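Local atomic coordinates of 2-(3-amino-3-carboxypropyl)histidine synthase (Pyrococcus horikoshii, PDB entry 3LZD), a protein that catalyses the first step of diphthamide biosynthesis, using a [4Fe-4S] cluster to transfer the 3-amino-3-carboxypropyl group of S-adenosyl-L-methionine to a histidine of elongation factor 2. Residues K56-Q61 and A109-G114; P125-P130 and I372-T377. All coordinates share one frame; numbering follows the deposited sequence.

Interaction 1: residues K56-Q61 and A109-G114; sequences KRVLIQ and ALIHLG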
# COMPACT_ATOMS: atom_id res chain seq x y z
N LYS A 56 24.51 -3.64 10.13
CA LYS A 56 24.54 -2.35 10.82
C LYS A 56 23.19 -1.65 10.83
O LYS A 56 22.90 -0.87 11.74
CB LYS A 56 25.57 -1.43 10.15
CG LYS A 56 26.91 -1.35 10.86
CD LYS A 56 27.72 -2.63 10.72
CE LYS A 56 29.11 -2.44 11.32
NZ LYS A 56 29.94 -3.67 11.23
N ARG A 57 22.37 -1.91 9.82
CA ARG A 57 21.06 -1.26 9.71
C ARG A 57 20.01 -2.32 9.34
O ARG A 57 20.11 -2.95 8.29
CB ARG A 57 21.13 -0.17 8.63
CG ARG A 57 19.88 0.69 8.49
CD ARG A 57 19.99 1.70 7.32
NE ARG A 57 20.81 2.88 7.61
CZ ARG A 57 22.12 3.00 7.36
NH1 ARG A 57 22.80 1.99 6.82
NH2 ARG A 57 22.75 4.13 7.66
N VAL A 58 19.02 -2.50 10.20
CA VAL A 58 18.00 -3.51 9.93
C VAL A 58 16.57 -2.98 9.97
O VAL A 58 16.27 -2.03 10.69
CB VAL A 58 18.14 -4.70 10.93
CG1 VAL A 58 17.73 -4.25 12.32
CG2 VAL A 58 17.29 -5.88 10.46
N LEU A 59 15.70 -3.59 9.17
CA LEU A 59 14.29 -3.22 9.10
C LEU A 59 13.49 -4.33 9.80
O LEU A 59 13.73 -5.52 9.56
CB LEU A 59 13.83 -3.11 7.65
CG LEU A 59 12.35 -2.76 7.45
CD1 LEU A 59 12.09 -1.32 7.89
CD2 LEU A 59 11.97 -2.95 5.98
N ILE A 60 12.54 -3.95 10.64
CA ILE A 60 11.74 -4.96 11.35
C ILE A 60 10.27 -4.90 10.97
O ILE A 60 9.63 -3.87 11.18
CB ILE A 60 11.81 -4.75 12.88
CG1 ILE A 60 13.27 -4.78 13.36
CG2 ILE A 60 11.01 -5.84 13.59
CD1 ILE A 60 13.41 -4.65 14.88
N GLN A 61 9.71 -5.97 10.42
CA GLN A 61 8.28 -5.94 10.13
C GLN A 61 7.55 -6.73 11.21
O GLN A 61 8.14 -7.61 11.84
CB GLN A 61 7.92 -6.47 8.73
CG GLN A 61 8.84 -7.44 8.10
CD GLN A 61 8.39 -7.83 6.69
OE1 GLN A 61 9.12 -8.51 5.98
NE2 GLN A 61 7.19 -7.42 6.29
N ALA A 109 19.75 -5.95 6.42
CA ALA A 109 19.03 -7.14 6.86
C ALA A 109 17.60 -6.82 7.26
O ALA A 109 17.25 -5.66 7.52
CB ALA A 109 19.77 -7.80 8.04
N LEU A 110 16.78 -7.86 7.29
CA LEU A 110 15.36 -7.72 7.62
C LEU A 110 14.99 -8.68 8.76
O LEU A 110 15.43 -9.84 8.78
CB LEU A 110 14.54 -8.09 6.37
CG LEU A 110 13.10 -7.62 6.09
CD1 LEU A 110 12.30 -8.82 5.61
CD2 LEU A 110 12.45 -6.97 7.30
N ILE A 111 14.20 -8.21 9.71
CA ILE A 111 13.74 -9.09 10.78
C ILE A 111 12.24 -9.21 10.53
O ILE A 111 11.54 -8.21 10.48
CB ILE A 111 13.98 -8.51 12.18
CG1 ILE A 111 15.48 -8.36 12.44
CG2 ILE A 111 13.39 -9.46 13.25
CD1 ILE A 111 15.81 -7.83 13.83
N HIS A 112 11.76 -10.43 10.34
CA HIS A 112 10.34 -10.66 10.07
C HIS A 112 9.69 -11.31 11.29
O HIS A 112 9.85 -12.51 11.52
CB HIS A 112 10.19 -11.56 8.85
CG HIS A 112 8.77 -11.78 8.44
ND1 HIS A 112 8.13 -10.99 7.51
CD2 HIS A 112 7.85 -12.69 8.86
CE1 HIS A 112 6.88 -11.39 7.38
NE2 HIS A 112 6.68 -12.42 8.18
N LEU A 113 8.96 -10.53 12.07
CA LEU A 113 8.34 -11.08 13.28
C LEU A 113 7.00 -11.75 13.05
O LEU A 113 6.25 -11.37 12.16
CB LEU A 113 8.14 -9.99 14.33
CG LEU A 113 9.36 -9.22 14.82
CD1 LEU A 113 8.90 -8.20 15.86
CD2 LEU A 113 10.38 -10.18 15.44
N GLY A 114 6.73 -12.77 13.87
CA GLY A 114 5.45 -13.44 13.84
C GLY A 114 5.16 -14.56 12.86
O GLY A 114 4.14 -15.24 13.00
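Leu59 and Gln61 face Ala109, Ile111 and Leu113 as adjacent parallel strands, the two short axes 22° apart. Four backbone bonds zigzag between them: Leu59 N to Ala109 O, Ile111 N to Leu59 O at 2.7 Å, Gln61 N to Ile111 O, and Leu113 N to Gln61 O.

The polar side-chain link is His112 ND1 to Gln61 OE1, 3.1 Å long and nearly straight (171° at the hydrogen). OE1 lies in the plane of the imidazole, whereas ND1 stands above the plane of the amide, off its lone pairs, and the two planes are 82° apart. OE1 also accepts from Ala98 N, and His112 NE2 is bonded to His115 ND1. Bonds at both nitrogens probably fix the ring's rotation; the side chain of His112 lies about 9 Å from the iron-sulfur cluster.

Apolar contacts line the face of Val58, Ile60, Ala109 and Ile111. Ile60 and Ile111 run side by side with like torsions, Ile60 CG1 lying 4.0 Å from Ile111 CB. Val58 CG2, trans to its own backbone N, reaches Ile111 CG1 at 3.7 Å, and Ile60 CG2 meets Leu113 CD1 at 3.9 Å.

Helix 67-78 packs on this face through Leu73 and Leu77, giving the core of an alpha/beta sheet. Strand 83-87 flanks 57-61 and strand 126-130 flanks 109-114, so both strands are interior to the five-stranded mixed sheet, with 109-114 at its centre.

Interaction 2: residues P125-P130 and I372-T377; sequences PTIFVP and ISIHST
Strands 126-130 and 373-375 run antiparallel, their short axes at 151°, with Thr126-His375 and Phe128-Ser373 as hydrogen-bonded pairs and Ile127-Ile374 as the non-hydrogen-bonded pair between them. Thr126 N to His375 O (2.8 Å) and His375 N to Thr126 O (2.9 Å) close the first ring; Phe128 N to Ser373 O and the longer Ser373 N to Phe128 O close the second.

On the face of Ile127 and Ile374, Ile127 CG1 and Ile374 CD1 meet at 4.0 Å, and Val129 lies alongside Ile372, its CG1 4.0 Å from Ile372 CG2. Helix 43-52 lies over these residues.

Strand 373-375 is thus the antiparallel edge strand of an otherwise parallel sheet with helices packed against it, added by the C-terminal end of the chain.

On the other face the Phe128 and His375 rings stand at 80°. Strand pairing brings Phe128 CB to 3.6 Å from Ser373 OG, while a chi1 of -69° puts Phe128 CG trans to the carbonyl carbon, beside the backbone N, with CD1 4.0 Å from His375 CD2. Tyr117 stacks on His375 and meets Phe128 edge-to-face, while Glu368 accepts a hydrogen bond from His375 NE2 and a weak one from Ser373 OG.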
# COMPACT_ATOMS: atom_id res chain seq x y z
N PRO A 125 19.55 -10.52 3.86
CA PRO A 125 19.42 -11.60 4.84
C PRO A 125 18.19 -11.32 5.69
O PRO A 125 17.97 -10.19 6.14
CB PRO A 125 20.72 -11.50 5.64
CG PRO A 125 21.69 -11.02 4.62
CD PRO A 125 20.90 -9.93 3.92
N THR A 126 17.38 -12.34 5.90
CA THR A 126 16.17 -12.17 6.68
C THR A 126 16.06 -13.15 7.83
O THR A 126 16.26 -14.36 7.65
CB THR A 126 14.95 -12.32 5.77
OG1 THR A 126 15.06 -11.39 4.68
CG2 THR A 126 13.66 -12.03 6.55
N ILE A 127 15.77 -12.63 9.01
CA ILE A 127 15.59 -13.47 10.19
C ILE A 127 14.07 -13.56 10.43
O ILE A 127 13.40 -12.53 10.55
CB ILE A 127 16.27 -12.85 11.43
CG1 ILE A 127 17.79 -12.80 11.19
CG2 ILE A 127 15.94 -13.66 12.70
CD1 ILE A 127 18.56 -12.04 12.26
N PHE A 128 13.54 -14.78 10.45
CA PHE A 128 12.11 -15.02 10.71
C PHE A 128 11.97 -15.43 12.16
O PHE A 128 12.68 -16.32 12.61
CB PHE A 128 11.57 -16.13 9.82
CG PHE A 128 11.50 -15.76 8.38
CD1 PHE A 128 12.62 -15.85 7.57
CD2 PHE A 128 10.32 -15.24 7.84
CE1 PHE A 128 12.58 -15.42 6.24
CE2 PHE A 128 10.27 -14.81 6.52
CZ PHE A 128 11.41 -14.90 5.72
N VAL A 129 11.07 -14.77 12.88
CA VAL A 129 10.85 -15.04 14.30
C VAL A 129 9.41 -15.50 14.54
O VAL A 129 8.56 -14.73 14.96
CB VAL A 129 11.11 -13.78 15.15
CG1 VAL A 129 11.08 -14.13 16.63
CG2 VAL A 129 12.47 -13.14 14.76
N PRO A 130 9.13 -16.79 14.27
CA PRO A 130 7.80 -17.38 14.44
C PRO A 130 7.22 -17.20 15.85
O PRO A 130 7.94 -17.22 16.85
CB PRO A 130 8.03 -18.86 14.12
CG PRO A 130 9.24 -18.87 13.27
CD PRO A 130 10.12 -17.80 13.87
N ILE A 372 14.03 -19.25 15.72
CA ILE A 372 14.32 -18.35 14.61
C ILE A 372 15.08 -19.03 13.50
O ILE A 372 15.71 -20.07 13.70
CB ILE A 372 15.07 -17.10 15.08
CG1 ILE A 372 16.48 -17.45 15.54
CG2 ILE A 372 14.29 -16.45 16.20
CD1 ILE A 372 17.26 -16.25 16.02
N SER A 373 14.98 -18.47 12.30
CA SER A 373 15.68 -19.02 11.15
C SER A 373 16.25 -17.83 10.40
O SER A 373 15.73 -16.72 10.51
CB SER A 373 14.73 -19.78 10.23
OG SER A 373 13.81 -18.89 9.64
N ILE A 374 17.30 -18.06 9.63
CA ILE A 374 17.89 -16.99 8.86
C ILE A 374 18.04 -17.50 7.44
O ILE A 374 18.57 -18.58 7.22
CB ILE A 374 19.25 -16.53 9.42
CG1 ILE A 374 19.79 -15.38 8.57
CG2 ILE A 374 20.23 -17.70 9.46
CD1 ILE A 374 20.81 -14.50 9.29
N HIS A 375 17.53 -16.71 6.50
CA HIS A 375 17.57 -17.07 5.09
C HIS A 375 18.15 -15.94 4.26
O HIS A 375 18.08 -14.77 4.63
CB HIS A 375 16.16 -17.38 4.59
CG HIS A 375 15.56 -18.62 5.17
ND1 HIS A 375 15.57 -19.83 4.52
CD2 HIS A 375 14.93 -18.83 6.36
CE1 HIS A 375 14.99 -20.75 5.28
NE2 HIS A 375 14.60 -20.16 6.40
N SER A 376 18.72 -16.31 3.12
CA SER A 376 19.30 -15.37 2.18
C SER A 376 19.37 -16.12 0.87
O SER A 376 20.08 -17.12 0.75
CB SER A 376 20.70 -14.93 2.64
OG SER A 376 21.50 -16.04 2.98
N THR A 377 18.60 -15.66 -0.12
CA THR A 377 18.56 -16.32 -1.42
C THR A 377 19.44 -15.63 -2.46
O THR A 377 20.24 -14.76 -2.06
CB THR A 377 17.12 -16.36 -1.95
OG1 THR A 377 16.74 -15.05 -2.38
CG2 THR A 377 16.15 -16.83 -0.85

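In the fold
From the N terminus, helix 43-52 leads into strand 57-61; helix 67-78, strand 83-87 and helix 99-104 follow before 109-114 returns beside it, closing the 47-residue loop of interaction 1. After a loop of about 11 residues the chain enters strand 126-130, where interaction 2 opens. Its loop of 241 residues takes in the two other sheets and closes only at the C terminus, on 372-377, so that a single sheet is assembled from both ends of the chain. The contacts are in series: neither loop nests in or crosses the other, yet strands 109-114 and 126-130 are neighbours, probably joined by His112 N to Ile127 O (2.7 Å).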